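PDB 4TX3: peptide synthetase, module 7, which belongs to the condensation-domain family of nonribosomal peptide synthetases and probably helps recruit tailoring oxygenases to the peptide during teicoplanin-type glycopeptide assembly. Local coordinates for residues D216-V220 / L221-R225; Y276-G279 / T280-I284; D425-D428 / H429-A433; R437-V440 / R441-Q445. One frame throughout, in Å; residues are numbered along the deposited sequence.

All four contacts are local turns of one continuous stretch each, so they follow in series and none nests in or crosses another. Contact 1 comes first, in the loop between helix 200-211 and strand 235-242. Contact 2 closes the turn from helix 261-278 into strand 281-288. Contact 3 is the entry to helix 429-448 after strand 413-423, and contact 4 lies further along the same helix. In space the loop of contact 1 touches both contact 2, where Pro222 meets Tyr276, and contact 3, where Asp224 reaches Thr431. Tyr276 also reaches Arg438, which joins contact 2 to contact 4. Helices 261-278 and 429-448 are thus tied together.

Contact 1: D216-V220 / L221-R225; sequences DQETV and LPFDR
Glu218 to Leu221 run as an extended backbone, and Pro222 then bends the chain sharply (phi -80°, psi 74°). Phe223 N donates to Leu221 O across this bend, at 2.8 Å. The bend also brings Phe223 back alongside the extended part. Leu221 O lies 3.6 Å above one face of the Phe223 ring, offset toward the rim. From the other segment, Glu218 reaches the same ring, with OE1 3.9 Å from Phe223 CE2. The carboxylate and ring planes stand 73° apart, so the two groups do not stack. The other carboxylate oxygen, Glu218 OE2, is held by salt bridges to Arg227 and Arg357. Thr219 and Leu221, two residues apart, meet through methyl groups: Thr219 CG2 is 3.9 Å from Leu221 CD2. The hydroxyl branch, Thr219 OG1, bonds instead to Gln362 OE1. The isobutyl group of Leu221 is buried against Leu273 of helix 261-278. The ring of Phe223 meets that of Phe427. Apolar and polar partners thus hold the loop along its length. Its motif is an inverse gamma turn centred on Pro222, set in the connection between helix 200-211 and strand 235-242 of a condensation-type fold.

Contact 2: Y276-G279 / T280-I284; sequences YGAG and TDLVI
Leu282 has CG trans to its own carbonyl carbon and beside its backbone N (chi1 -65°). This turns the CD2 branch back over the turn to Ala278, while CD1 continues away from CA. Leu282 CD2 then touches Ala278 CB at 3.6 Å and lies 3.7 Å from Ala278 O. Leu282 CG is 4.0 Å from Gly279 O. The backbone makes this return possible at Gly279, whose positive phi (92°) swings the chain out of the helical path and toward the strand. Two residues earlier, Gly277 is the C-prime residue of a Schellman motif, with Ala278 N bonded to Leu273 O and Gly277 N to Thr274 O. Gly279 O accepts a hydrogen bond from Thr274 OG1, so the turn is also fastened to the preceding helix. A water bridges the two segments on the polar side. It donates to Ala278 O at 2.8 Å and accepts from Asp281 N at 2.9 Å. The carboxylate of Asp281 leads away from the turn to a salt bridge with Arg311, on the neighbouring strand 306-313. Leu282 also packs on Leu273 and Thr274. The chemistry is divided: an apolar methyl contact closes the inner side of the turn, and a water stands between Ala278 O and Asp281 N, the first amide of the strand.

Contact 3: D425-D428 / H429-A433; sequences DLFD and HDTAA. With SO4 (sulfate ion), chain G.
Asp428 occupies the N-cap position of helix 429-448, yet its side chain makes no capping bond, and a sulfate sits at the helix start instead. His429 N donates to sulfate O3 with an N-H...O angle of 149°. The modelled bond is short and its exact length is doubtful. The anion probably comes from the crystallisation liquor. It also lies near the carboxylate of the N-cap residue, with Asp428 OD1 3.2 Å from sulfate O2. Asp428 OD1 is also paired with Arg225 in a salt bridge, modelled too close for its length to be trusted. A cation here would probably offset the nearby negative charges. The backbone of Asp428 starts the helix in the usual way: Ala432 N donates to Asp428 O at 3.2 Å. Thr431 CB packs 3.4 Å from Asp428 O. Asp430 turns its CG between its backbone N and carbonyl carbon (chi1 57°), and this carries OD1 back to 3.8 Å from Asp428 CB. Thr431 CG2 touches Phe427 CD1 at 3.9 Å, the two side chains crossing at about a right angle. The other branch, Thr431 OG1, bonds to Asp224 OD2, which also accepts from Asp428 N. The helix end thus offers its first amide to an anion, while Asp224 serves the polar atoms of the cap, consistent with a partial positive charge at the N terminus.

Contact 4: R437-V440 / R441-Q445; sequences RRLV and RVLEQ
Leu443 sits one turn beyond Leu439 in a regular alpha-helix, part of helix 429-448, and its side chain leans back on that residue. Its amide, Leu443 N, donates to Leu439 O at 2.9 Å. Leu443 CB is 3.4 Å from Leu439 O. With CG trans to its own carbonyl carbon (chi1 -73°), Leu443 CG stays by the same oxygen, Leu439 O, at 3.3 Å. At the tip, Leu443 CD1 is 3.2 Å from Leu439 O and meets Leu439 CG at 3.7 Å. These two leucines pass at a slant and share an apolar face with Val442. Across from that face stands helix 261-278, where Leu439 meets Leu272 and both Val442 and Leu443 meet Ala268. One step along, Glu444 repeats the lean on Val440. Glu444 CG is 3.2 Å from Val440 O, and the extended chain takes OE2 to 3.6 Å from Val440 CG1. Val440 and Glu444 reach the strand 235-242. On another side, Arg441 is bent at chi2 and chi3 and forms a salt bridge with Asp458. Gln445 NE2, which bonds to Asp458 O, lies 3.7 Å above one face of the Arg441 guanidinium, toward its rim.

Contact 1: D216-V220 / L221-R225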
ATOM      1  N   ASP B 216      37.959   8.130   9.030  1.00 39.63           N
ATOM      2  CA  ASP B 216      38.398   7.524  10.286  1.00 42.42           C
ATOM      3  C   ASP B 216      37.652   6.221  10.544  1.00 42.54           C
ATOM      4  O   ASP B 216      36.633   5.958   9.902  1.00 46.78           O
ATOM      5  CB  ASP B 216      38.183   8.486  11.441  1.00 44.91           C
ATOM      6  CG  ASP B 216      38.789   9.839  11.178  1.00 53.74           C
ATOM      7  OD1 ASP B 216      39.980   9.892  10.791  1.00 54.35           O
ATOM      8  OD2 ASP B 216      38.070  10.851  11.344  1.00 60.33           O
ATOM      9  N   GLN B 217      38.134   5.406  11.477  1.00 41.06           N
ATOM     10  CA  GLN B 217      37.496   4.110  11.696  1.00 45.65           C
ATOM     11  C   GLN B 217      36.225   4.312  12.515  1.00 47.49           C
ATOM     12  O   GLN B 217      35.303   3.494  12.471  1.00 45.86           O
ATOM     13  CB  GLN B 217      38.428   3.123  12.406  1.00 43.74           C
ATOM     14  CG  GLN B 217      38.715   3.463  13.868  1.00 56.77           C
ATOM     15  CD  GLN B 217      39.588   2.426  14.589  1.00 62.19           C
ATOM     16  OE1 GLN B 217      40.291   1.626  13.958  1.00 65.48           O
ATOM     17  NE2 GLN B 217      39.545   2.448  15.923  1.00 52.67           N
ATOM     18  N   GLU B 218      36.191   5.424  13.245  1.00 43.50           N
ATOM     19  CA  GLU B 218      35.145   5.709  14.210  1.00 40.95           C
ATOM     20  C   GLU B 218      34.713   7.155  14.132  1.00 41.11           C
ATOM     21  O   GLU B 218      35.465   7.996  13.663  1.00 41.34           O
ATOM     22  CB  GLU B 218      35.640   5.428  15.624  1.00 43.02           C
ATOM     23  CG  GLU B 218      35.024   4.241  16.289  1.00 45.16           C
ATOM     24  CD  GLU B 218      35.353   4.167  17.779  1.00 50.80           C
ATOM     25  OE1 GLU B 218      35.499   5.236  18.426  1.00 52.25           O
ATOM     26  OE2 GLU B 218      35.466   3.037  18.306  1.00 56.10           O
ATOM     27  N   THR B 219      33.510   7.439  14.619  1.00 39.54           N
ATOM     28  CA  THR B 219      33.046   8.808  14.817  1.00 33.47           C
ATOM     29  C   THR B 219      33.306   9.164  16.276  1.00 34.76           C
ATOM     30  O   THR B 219      33.063   8.335  17.152  1.00 40.29           O
ATOM     31  CB  THR B 219      31.533   8.952  14.481  1.00 36.96           C
ATOM     32  OG1 THR B 219      31.279   8.458  13.158  1.00 36.40           O
ATOM     33  CG2 THR B 219      31.073  10.413  14.570  1.00 31.87           C
ATOM     34  N   VAL B 220      33.820  10.362  16.552  1.00 30.56           N
ATOM     35  CA  VAL B 220      34.004  10.801  17.938  1.00 34.45           C
ATOM     36  C   VAL B 220      32.672  11.167  18.569  1.00 32.41           C
ATOM     37  O   VAL B 220      31.989  12.065  18.091  1.00 39.78           O
ATOM     38  CB  VAL B 220      34.946  12.024  18.055  1.00 39.74           C
ATOM     39  CG1 VAL B 220      34.927  12.563  19.482  1.00 32.60           C
ATOM     40  CG2 VAL B 220      36.342  11.654  17.664  1.00 31.52           C
ATOM     41  N   LEU B 221      32.296  10.492  19.646  1.00 34.63           N
ATOM     42  CA  LEU B 221      30.980  10.725  20.255  1.00 34.34           C
ATOM     43  C   LEU B 221      31.110  10.816  21.776  1.00 34.24           C
ATOM     44  O   LEU B 221      32.126  10.416  22.330  1.00 42.81           O
ATOM     45  CB  LEU B 221      30.011   9.608  19.847  1.00 33.05           C
ATOM     46  CG  LEU B 221      29.760   9.416  18.342  1.00 34.16           C
ATOM     47  CD1 LEU B 221      29.267   8.008  18.052  1.00 35.01           C
ATOM     48  CD2 LEU B 221      28.775  10.439  17.775  1.00 28.84           C
ATOM     49  N   PRO B 222      30.099  11.351  22.468  1.00 36.72           N
ATOM     50  CA  PRO B 222      30.316  11.508  23.915  1.00 38.75           C
ATOM     51  C   PRO B 222      30.103  10.212  24.716  1.00 39.78           C
ATOM     52  O   PRO B 222      29.096  10.073  25.438  1.00 38.46           O
ATOM     53  CB  PRO B 222      29.280  12.567  24.304  1.00 36.13           C
ATOM     54  CG  PRO B 222      28.157  12.329  23.346  1.00 38.42           C
ATOM     55  CD  PRO B 222      28.826  11.957  22.033  1.00 38.50           C
ATOM     56  N   PHE B 223      31.053   9.285  24.602  1.00 33.82           N
ATOM     57  CA  PHE B 223      30.937   7.977  25.251  1.00 41.32           C
ATOM     58  C   PHE B 223      30.930   8.092  26.778  1.00 39.70           C
ATOM     59  O   PHE B 223      31.516   9.015  27.332  1.00 43.77           O
ATOM     60  CB  PHE B 223      32.079   7.051  24.818  1.00 40.66           C
ATOM     61  CG  PHE B 223      32.112   6.754  23.339  1.00 40.60           C
ATOM     62  CD1 PHE B 223      31.019   6.200  22.698  1.00 39.14           C
ATOM     63  CD2 PHE B 223      33.257   7.010  22.595  1.00 41.41           C
ATOM     64  CE1 PHE B 223      31.068   5.914  21.335  1.00 39.48           C
ATOM     65  CE2 PHE B 223      33.301   6.739  21.235  1.00 41.99           C
ATOM     66  CZ  PHE B 223      32.208   6.186  20.610  1.00 39.68           C
ATOM     67  N   ASP B 224      30.257   7.164  27.451  1.00 36.58           N
ATOM     68  CA  ASP B 224      30.324   7.081  28.907  1.00 37.48           C
ATOM     69  C   ASP B 224      31.259   5.938  29.326  1.00 39.58           C
ATOM     70  O   ASP B 224      31.732   5.898  30.462  1.00 41.44           O
ATOM     71  CB  ASP B 224      28.929   6.879  29.512  1.00 37.54           C
ATOM     72  CG  ASP B 224      28.083   8.137  29.466  1.00 40.29           C
ATOM     73  OD1 ASP B 224      28.526   9.189  29.966  1.00 41.42           O
ATOM     74  OD2 ASP B 224      26.969   8.085  28.913  1.00 39.60           O
ATOM     75  N   ARG B 225      31.516   5.020  28.397  1.00 36.45           N
ATOM     76  CA  ARG B 225      32.419   3.887  28.610  1.00 38.98           C
ATOM     77  C   ARG B 225      33.175   3.558  27.341  1.00 42.80           C
ATOM     78  O   ARG B 225      32.699   3.829  26.236  1.00 43.51           O
ATOM     79  CB  ARG B 225      31.669   2.626  29.040  1.00 40.50           C
ATOM     80  CG  ARG B 225      30.987   2.690  30.346  1.00 36.76           C
ATOM     81  CD  ARG B 225      29.752   1.830  30.339  1.00 39.04           C
ATOM     82  NE  ARG B 225      28.722   2.562  31.054  1.00 46.94           N
ATOM     83  CZ  ARG B 225      27.613   3.036  30.509  1.00 40.73           C
ATOM     84  NH1 ARG B 225      27.334   2.813  29.237  1.00 40.46           N
ATOM     85  NH2 ARG B 225      26.768   3.710  31.265  1.00 45.86           N
TER

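Contact 2: Y276-G279 / T280-I284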
ATOM      1  N   TYR B 276      29.445  18.757  18.623  1.00 32.99           N
ATOM      2  CA  TYR B 276      29.722  17.850  19.733  1.00 32.23           C
ATOM      3  C   TYR B 276      31.190  17.464  19.843  1.00 41.85           C
ATOM      4  O   TYR B 276      31.610  16.896  20.873  1.00 36.31           O
ATOM      5  CB  TYR B 276      28.921  16.563  19.610  1.00 33.81           C
ATOM      6  CG  TYR B 276      27.822  16.429  20.644  1.00 34.99           C
ATOM      7  CD1 TYR B 276      27.971  15.599  21.743  1.00 34.39           C
ATOM      8  CD2 TYR B 276      26.637  17.118  20.507  1.00 31.47           C
ATOM      9  CE1 TYR B 276      26.970  15.464  22.674  1.00 35.83           C
ATOM     10  CE2 TYR B 276      25.640  17.007  21.438  1.00 35.01           C
ATOM     11  CZ  TYR B 276      25.800  16.181  22.514  1.00 36.96           C
ATOM     12  OH  TYR B 276      24.765  16.086  23.416  1.00 36.64           O
ATOM     13  N   GLY B 277      31.953  17.733  18.774  1.00 33.44           N
ATOM     14  CA  GLY B 277      33.368  17.428  18.744  1.00 32.76           C
ATOM     15  C   GLY B 277      33.814  16.341  17.784  1.00 38.15           C
ATOM     16  O   GLY B 277      34.917  15.816  17.928  1.00 40.20           O
ATOM     17  N   ALA B 278      32.993  16.003  16.798  1.00 33.29           N
ATOM     18  CA  ALA B 278      33.330  14.898  15.912  1.00 33.16           C
ATOM     19  C   ALA B 278      34.187  15.307  14.723  1.00 34.02           C
ATOM     20  O   ALA B 278      34.565  14.456  13.918  1.00 33.82           O
ATOM     21  CB  ALA B 278      32.065  14.220  15.412  1.00 31.19           C
ATOM     22  N   GLY B 279      34.484  16.595  14.590  1.00 35.45           N
ATOM     23  CA  GLY B 279      35.291  17.057  13.467  1.00 34.22           C
ATOM     24  C   GLY B 279      34.461  17.488  12.263  1.00 34.48           C
ATOM     25  O   GLY B 279      33.229  17.525  12.328  1.00 36.00           O
ATOM     26  N   THR B 280      35.125  17.820  11.162  1.00 30.97           N
ATOM     27  CA  THR B 280      34.427  18.341   9.990  1.00 33.33           C
ATOM     28  C   THR B 280      34.362  17.332   8.855  1.00 34.42           C
ATOM     29  O   THR B 280      34.049  17.698   7.727  1.00 36.72           O
ATOM     30  CB  THR B 280      35.093  19.634   9.462  1.00 34.73           C
ATOM     31  OG1 THR B 280      36.482  19.388   9.180  1.00 35.89           O
ATOM     32  CG2 THR B 280      34.992  20.733  10.492  1.00 31.15           C
ATOM     33  N   ASP B 281      34.660  16.071   9.158  1.00 33.71           N
ATOM     34  CA  ASP B 281      34.622  14.995   8.172  1.00 34.61           C
ATOM     35  C   ASP B 281      33.781  13.856   8.736  1.00 36.67           C
ATOM     36  O   ASP B 281      34.231  13.091   9.592  1.00 35.40           O
ATOM     37  CB  ASP B 281      36.044  14.516   7.824  1.00 37.95           C
ATOM     38  CG  ASP B 281      36.062  13.425   6.731  1.00 50.11           C
ATOM     39  OD1 ASP B 281      35.089  13.356   5.943  1.00 49.03           O
ATOM     40  OD2 ASP B 281      37.051  12.641   6.653  1.00 47.18           O
ATOM     41  N   LEU B 282      32.546  13.749   8.264  1.00 34.44           N
ATOM     42  CA  LEU B 282      31.577  12.888   8.929  1.00 33.48           C
ATOM     43  C   LEU B 282      30.880  11.971   7.953  1.00 33.08           C
ATOM     44  O   LEU B 282      30.640  12.351   6.803  1.00 37.36           O
ATOM     45  CB  LEU B 282      30.525  13.724   9.662  1.00 35.46           C
ATOM     46  CG  LEU B 282      30.933  14.594  10.844  1.00 34.57           C
ATOM     47  CD1 LEU B 282      29.706  15.271  11.429  1.00 40.12           C
ATOM     48  CD2 LEU B 282      31.577  13.741  11.900  1.00 40.56           C
ATOM     49  N   VAL B 283      30.560  10.765   8.408  1.00 28.79           N
ATOM     50  CA  VAL B 283      29.714   9.878   7.634  1.00 32.07           C
ATOM     51  C   VAL B 283      28.457   9.562   8.435  1.00 28.65           C
ATOM     52  O   VAL B 283      28.520   9.020   9.526  1.00 30.31           O
ATOM     53  CB  VAL B 283      30.433   8.569   7.239  1.00 35.85           C
ATOM     54  CG1 VAL B 283      29.481   7.662   6.474  1.00 34.01           C
ATOM     55  CG2 VAL B 283      31.663   8.860   6.396  1.00 28.34           C
ATOM     56  N   ILE B 284      27.311   9.945   7.892  1.00 30.97           N
ATOM     57  CA  ILE B 284      26.030   9.581   8.467  1.00 28.97           C
ATOM     58  C   ILE B 284      25.322   8.609   7.550  1.00 32.49           C
ATOM     59  O   ILE B 284      25.102   8.906   6.373  1.00 33.11           O
ATOM     60  CB  ILE B 284      25.144  10.788   8.676  1.00 32.43           C
ATOM     61  CG1 ILE B 284      25.815  11.752   9.662  1.00 29.91           C
ATOM     62  CG2 ILE B 284      23.770  10.337   9.155  1.00 29.85           C
ATOM     63  CD1 ILE B 284      25.025  12.995   9.940  1.00 33.38           C
TER
HETATM   64  O   HOH W   1      35.847  14.544  11.384  1.00 41.12           O

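Contact 3: D425-D428 / H429-A433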
ATOM      1  N   ASP B 425      25.930   0.014  25.990  1.00 39.61           N
ATOM      2  CA  ASP B 425      27.315  -0.274  26.340  1.00 38.36           C
ATOM      3  C   ASP B 425      28.165   0.985  26.401  1.00 41.00           C
ATOM      4  O   ASP B 425      29.126   1.061  27.167  1.00 41.64           O
ATOM      5  CB  ASP B 425      27.940  -1.229  25.317  1.00 42.70           C
ATOM      6  CG  ASP B 425      27.676  -2.684  25.627  1.00 47.17           C
ATOM      7  OD1 ASP B 425      26.863  -2.970  26.532  1.00 52.98           O
ATOM      8  OD2 ASP B 425      28.285  -3.543  24.959  1.00 47.30           O
ATOM      9  N   LEU B 426      27.811   1.958  25.565  1.00 39.51           N
ATOM     10  CA  LEU B 426      28.624   3.144  25.345  1.00 37.58           C
ATOM     11  C   LEU B 426      28.020   4.382  25.977  1.00 39.56           C
ATOM     12  O   LEU B 426      28.744   5.293  26.374  1.00 42.43           O
ATOM     13  CB  LEU B 426      28.811   3.396  23.846  1.00 38.29           C
ATOM     14  CG  LEU B 426      29.402   2.284  22.978  1.00 40.45           C
ATOM     15  CD1 LEU B 426      29.434   2.716  21.515  1.00 37.40           C
ATOM     16  CD2 LEU B 426      30.786   1.888  23.450  1.00 37.30           C
ATOM     17  N   PHE B 427      26.695   4.421  26.059  1.00 40.15           N
ATOM     18  CA  PHE B 427      25.995   5.621  26.513  1.00 42.55           C
ATOM     19  C   PHE B 427      25.027   5.370  27.664  1.00 44.03           C
ATOM     20  O   PHE B 427      24.323   4.366  27.694  1.00 46.82           O
ATOM     21  CB  PHE B 427      25.204   6.258  25.365  1.00 37.88           C
ATOM     22  CG  PHE B 427      26.035   6.620  24.163  1.00 41.20           C
ATOM     23  CD1 PHE B 427      26.846   7.752  24.173  1.00 38.74           C
ATOM     24  CD2 PHE B 427      25.975   5.847  23.008  1.00 37.34           C
ATOM     25  CE1 PHE B 427      27.595   8.100  23.056  1.00 38.14           C
ATOM     26  CE2 PHE B 427      26.722   6.184  21.888  1.00 40.97           C
ATOM     27  CZ  PHE B 427      27.534   7.314  21.910  1.00 42.02           C
ATOM     28  N   ASP B 428      24.988   6.322  28.587  1.00 41.22           N
ATOM     29  CA  ASP B 428      23.944   6.416  29.589  1.00 42.22           C
ATOM     30  C   ASP B 428      22.728   7.143  29.027  1.00 45.73           C
ATOM     31  O   ASP B 428      22.860   7.922  28.078  1.00 46.40           O
ATOM     32  CB  ASP B 428      24.460   7.153  30.822  1.00 42.80           C
ATOM     33  CG  ASP B 428      25.358   6.302  31.647  1.00 40.62           C
ATOM     34  OD1 ASP B 428      25.071   5.095  31.728  1.00 45.67           O
ATOM     35  OD2 ASP B 428      26.353   6.815  32.204  1.00 46.37           O
ATOM     36  N   HIS B 429      21.562   6.914  29.631  1.00 46.58           N
ATOM     37  CA  HIS B 429      20.297   7.496  29.168  1.00 42.81           C
ATOM     38  C   HIS B 429      20.347   9.016  29.117  1.00 41.35           C
ATOM     39  O   HIS B 429      19.762   9.614  28.212  1.00 41.98           O
ATOM     40  CB  HIS B 429      19.137   7.054  30.067  1.00 43.86           C
ATOM     41  CG  HIS B 429      17.790   7.511  29.596  1.00 42.69           C
ATOM     42  ND1 HIS B 429      17.211   8.686  30.021  1.00 38.33           N
ATOM     43  CD2 HIS B 429      16.910   6.948  28.734  1.00 42.67           C
ATOM     44  CE1 HIS B 429      16.030   8.829  29.445  1.00 41.11           C
ATOM     45  NE2 HIS B 429      15.821   7.785  28.662  1.00 46.39           N
ATOM     46  N   ASP B 430      21.037   9.638  30.078  1.00 43.14           N
ATOM     47  CA  ASP B 430      21.104  11.108  30.137  1.00 42.89           C
ATOM     48  C   ASP B 430      21.986  11.693  29.027  1.00 40.99           C
ATOM     49  O   ASP B 430      21.681  12.750  28.475  1.00 38.95           O
ATOM     50  CB  ASP B 430      21.590  11.595  31.520  1.00 42.06           C
ATOM     51  CG  ASP B 430      22.959  11.037  31.924  1.00 56.80           C
ATOM     52  OD1 ASP B 430      23.861  10.882  31.062  1.00 57.45           O
ATOM     53  OD2 ASP B 430      23.147  10.780  33.137  1.00 65.42           O
ATOM     54  N   THR B 431      23.075  11.001  28.705  1.00 38.60           N
ATOM     55  CA  THR B 431      23.887  11.371  27.561  1.00 40.83           C
ATOM     56  C   THR B 431      23.041  11.386  26.289  1.00 38.25           C
ATOM     57  O   THR B 431      23.130  12.317  25.496  1.00 38.00           O
ATOM     58  CB  THR B 431      25.072  10.415  27.381  1.00 42.23           C
ATOM     59  OG1 THR B 431      25.779  10.306  28.621  1.00 43.81           O
ATOM     60  CG2 THR B 431      26.024  10.934  26.314  1.00 35.92           C
ATOM     61  N   ALA B 432      22.201  10.369  26.113  1.00 36.45           N
ATOM     62  CA  ALA B 432      21.403  10.255  24.897  1.00 30.44           C
ATOM     63  C   ALA B 432      20.275  11.262  24.889  1.00 37.41           C
ATOM     64  O   ALA B 432      19.854  11.731  23.826  1.00 36.43           O
ATOM     65  CB  ALA B 432      20.861   8.866  24.756  1.00 32.29           C
ATOM     66  N   ALA B 433      19.786  11.591  26.081  1.00 34.90           N
ATOM     67  CA  ALA B 433      18.710  12.553  26.231  1.00 37.99           C
ATOM     68  C   ALA B 433      19.165  13.972  25.860  1.00 35.63           C
ATOM     69  O   ALA B 433      18.412  14.736  25.247  1.00 38.15           O
ATOM     70  CB  ALA B 433      18.172  12.514  27.656  1.00 40.36           C
TER
HETATM   71  S   SO4 G 502      21.071   4.486  32.465  1.00 92.38           S
HETATM   72  O1  SO4 G 502      20.050   3.426  32.505  1.00 90.31           O
HETATM   73  O2  SO4 G 502      22.320   4.031  33.092  1.00 69.12           O
HETATM   74  O3  SO4 G 502      21.341   4.836  31.067  1.00 66.70           O
HETATM   75  O4  SO4 G 502      20.574   5.675  33.168  1.00 76.31           O

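Contact 4: R437-V440 / R441-Q445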
ATOM      1  N   ARG B 437      17.684  16.113  22.805  1.00 30.48           N
ATOM      2  CA  ARG B 437      17.196  17.477  23.022  1.00 33.96           C
ATOM      3  C   ARG B 437      17.994  18.522  22.226  1.00 30.98           C
ATOM      4  O   ARG B 437      17.427  19.501  21.721  1.00 33.03           O
ATOM      5  CB  ARG B 437      17.199  17.811  24.518  1.00 37.12           C
ATOM      6  CG  ARG B 437      16.071  17.113  25.287  1.00 40.47           C
ATOM      7  CD  ARG B 437      16.245  17.181  26.802  1.00 42.10           C
ATOM      8  NE  ARG B 437      16.035  18.526  27.325  1.00 52.99           N
ATOM      9  CZ  ARG B 437      16.672  19.024  28.383  1.00 55.72           C
ATOM     10  NH1 ARG B 437      17.577  18.290  29.027  1.00 53.34           N
ATOM     11  NH2 ARG B 437      16.413  20.265  28.786  1.00 48.71           N
ATOM     12  N   ARG B 438      19.300  18.320  22.090  1.00 31.04           N
ATOM     13  CA  ARG B 438      20.105  19.252  21.302  1.00 31.59           C
ATOM     14  C   ARG B 438      19.757  19.179  19.808  1.00 32.50           C
ATOM     15  O   ARG B 438      19.721  20.210  19.121  1.00 32.97           O
ATOM     16  CB  ARG B 438      21.592  18.999  21.543  1.00 30.47           C
ATOM     17  CG  ARG B 438      22.067  19.763  22.750  1.00 32.77           C
ATOM     18  CD  ARG B 438      23.311  19.198  23.383  1.00 33.25           C
ATOM     19  NE  ARG B 438      23.694  20.008  24.536  1.00 37.86           N
ATOM     20  CZ  ARG B 438      24.546  19.618  25.483  1.00 37.42           C
ATOM     21  NH1 ARG B 438      25.111  18.416  25.426  1.00 39.49           N
ATOM     22  NH2 ARG B 438      24.832  20.429  26.494  1.00 36.66           N
ATOM     23  N   LEU B 439      19.453  17.983  19.312  1.00 29.92           N
ATOM     24  CA  LEU B 439      19.077  17.857  17.912  1.00 31.53           C
ATOM     25  C   LEU B 439      17.793  18.639  17.660  1.00 32.80           C
ATOM     26  O   LEU B 439      17.673  19.325  16.634  1.00 32.45           O
ATOM     27  CB  LEU B 439      18.928  16.387  17.489  1.00 26.35           C
ATOM     28  CG  LEU B 439      18.401  16.236  16.052  1.00 30.31           C
ATOM     29  CD1 LEU B 439      19.334  16.866  15.005  1.00 27.65           C
ATOM     30  CD2 LEU B 439      18.122  14.785  15.708  1.00 29.14           C
ATOM     31  N   VAL B 440      16.847  18.572  18.601  1.00 33.63           N
ATOM     32  CA  VAL B 440      15.619  19.372  18.482  1.00 31.79           C
ATOM     33  C   VAL B 440      15.936  20.870  18.488  1.00 32.26           C
ATOM     34  O   VAL B 440      15.390  21.637  17.686  1.00 29.30           O
ATOM     35  CB  VAL B 440      14.606  19.051  19.613  1.00 37.52           C
ATOM     36  CG1 VAL B 440      13.406  19.988  19.545  1.00 26.95           C
ATOM     37  CG2 VAL B 440      14.155  17.597  19.530  1.00 35.07           C
ATOM     38  N   ARG B 441      16.840  21.281  19.380  1.00 32.26           N
ATOM     39  CA  ARG B 441      17.237  22.685  19.451  1.00 31.84           C
ATOM     40  C   ARG B 441      17.904  23.151  18.166  1.00 36.49           C
ATOM     41  O   ARG B 441      17.576  24.229  17.654  1.00 34.75           O
ATOM     42  CB  ARG B 441      18.150  22.926  20.651  1.00 36.34           C
ATOM     43  CG  ARG B 441      17.412  22.725  21.974  1.00 40.85           C
ATOM     44  CD  ARG B 441      17.608  23.876  22.964  1.00 51.41           C
ATOM     45  NE  ARG B 441      17.478  25.219  22.383  1.00 50.85           N
ATOM     46  CZ  ARG B 441      18.384  26.188  22.557  1.00 58.36           C
ATOM     47  NH1 ARG B 441      19.491  25.954  23.278  1.00 50.07           N
ATOM     48  NH2 ARG B 441      18.199  27.388  22.004  1.00 50.10           N
ATOM     49  N   VAL B 442      18.811  22.336  17.626  1.00 30.43           N
ATOM     50  CA  VAL B 442      19.463  22.694  16.372  1.00 31.82           C
ATOM     51  C   VAL B 442      18.424  22.841  15.282  1.00 28.56           C
ATOM     52  O   VAL B 442      18.448  23.804  14.522  1.00 31.98           O
ATOM     53  CB  VAL B 442      20.528  21.645  15.946  1.00 35.53           C
ATOM     54  CG1 VAL B 442      20.954  21.854  14.498  1.00 26.26           C
ATOM     55  CG2 VAL B 442      21.710  21.691  16.876  1.00 30.67           C
ATOM     56  N   LEU B 443      17.498  21.895  15.218  1.00 30.66           N
ATOM     57  CA  LEU B 443      16.427  21.964  14.219  1.00 34.72           C
ATOM     58  C   LEU B 443      15.544  23.216  14.381  1.00 35.06           C
ATOM     59  O   LEU B 443      15.166  23.842  13.385  1.00 35.77           O
ATOM     60  CB  LEU B 443      15.575  20.696  14.265  1.00 33.95           C
ATOM     61  CG  LEU B 443      16.342  19.508  13.667  1.00 29.96           C
ATOM     62  CD1 LEU B 443      15.859  18.212  14.240  1.00 24.55           C
ATOM     63  CD2 LEU B 443      16.239  19.498  12.149  1.00 23.70           C
ATOM     64  N   GLU B 444      15.247  23.622  15.611  1.00 33.43           N
ATOM     65  CA  GLU B 444      14.483  24.866  15.797  1.00 35.01           C
ATOM     66  C   GLU B 444      15.233  26.123  15.302  1.00 36.85           C
ATOM     67  O   GLU B 444      14.701  26.877  14.471  1.00 38.67           O
ATOM     68  CB  GLU B 444      14.099  25.033  17.263  1.00 35.92           C
ATOM     69  CG  GLU B 444      13.140  23.965  17.765  1.00 35.74           C
ATOM     70  CD  GLU B 444      13.062  23.911  19.284  1.00 43.48           C
ATOM     71  OE1 GLU B 444      13.970  24.463  19.953  1.00 48.05           O
ATOM     72  OE2 GLU B 444      12.091  23.324  19.814  1.00 43.87           O
ATOM     73  N   GLN B 445      16.458  26.338  15.794  1.00 36.19           N
ATOM     74  CA  GLN B 445      17.289  27.485  15.387  1.00 39.14           C
ATOM     75  C   GLN B 445      17.461  27.587  13.881  1.00 35.61           C
ATOM     76  O   GLN B 445      17.377  28.657  13.283  1.00 41.30           O
ATOM     77  CB  GLN B 445      18.682  27.404  16.026  1.00 33.22           C
ATOM     78  CG  GLN B 445      18.656  27.213  17.515  1.00 33.92           C
ATOM     79  CD  GLN B 445      20.019  26.872  18.072  1.00 39.37           C
ATOM     80  OE1 GLN B 445      21.046  27.386  17.616  1.00 40.74           O
ATOM     81  NE2 GLN B 445      20.041  25.986  19.060  1.00 39.82           N
TER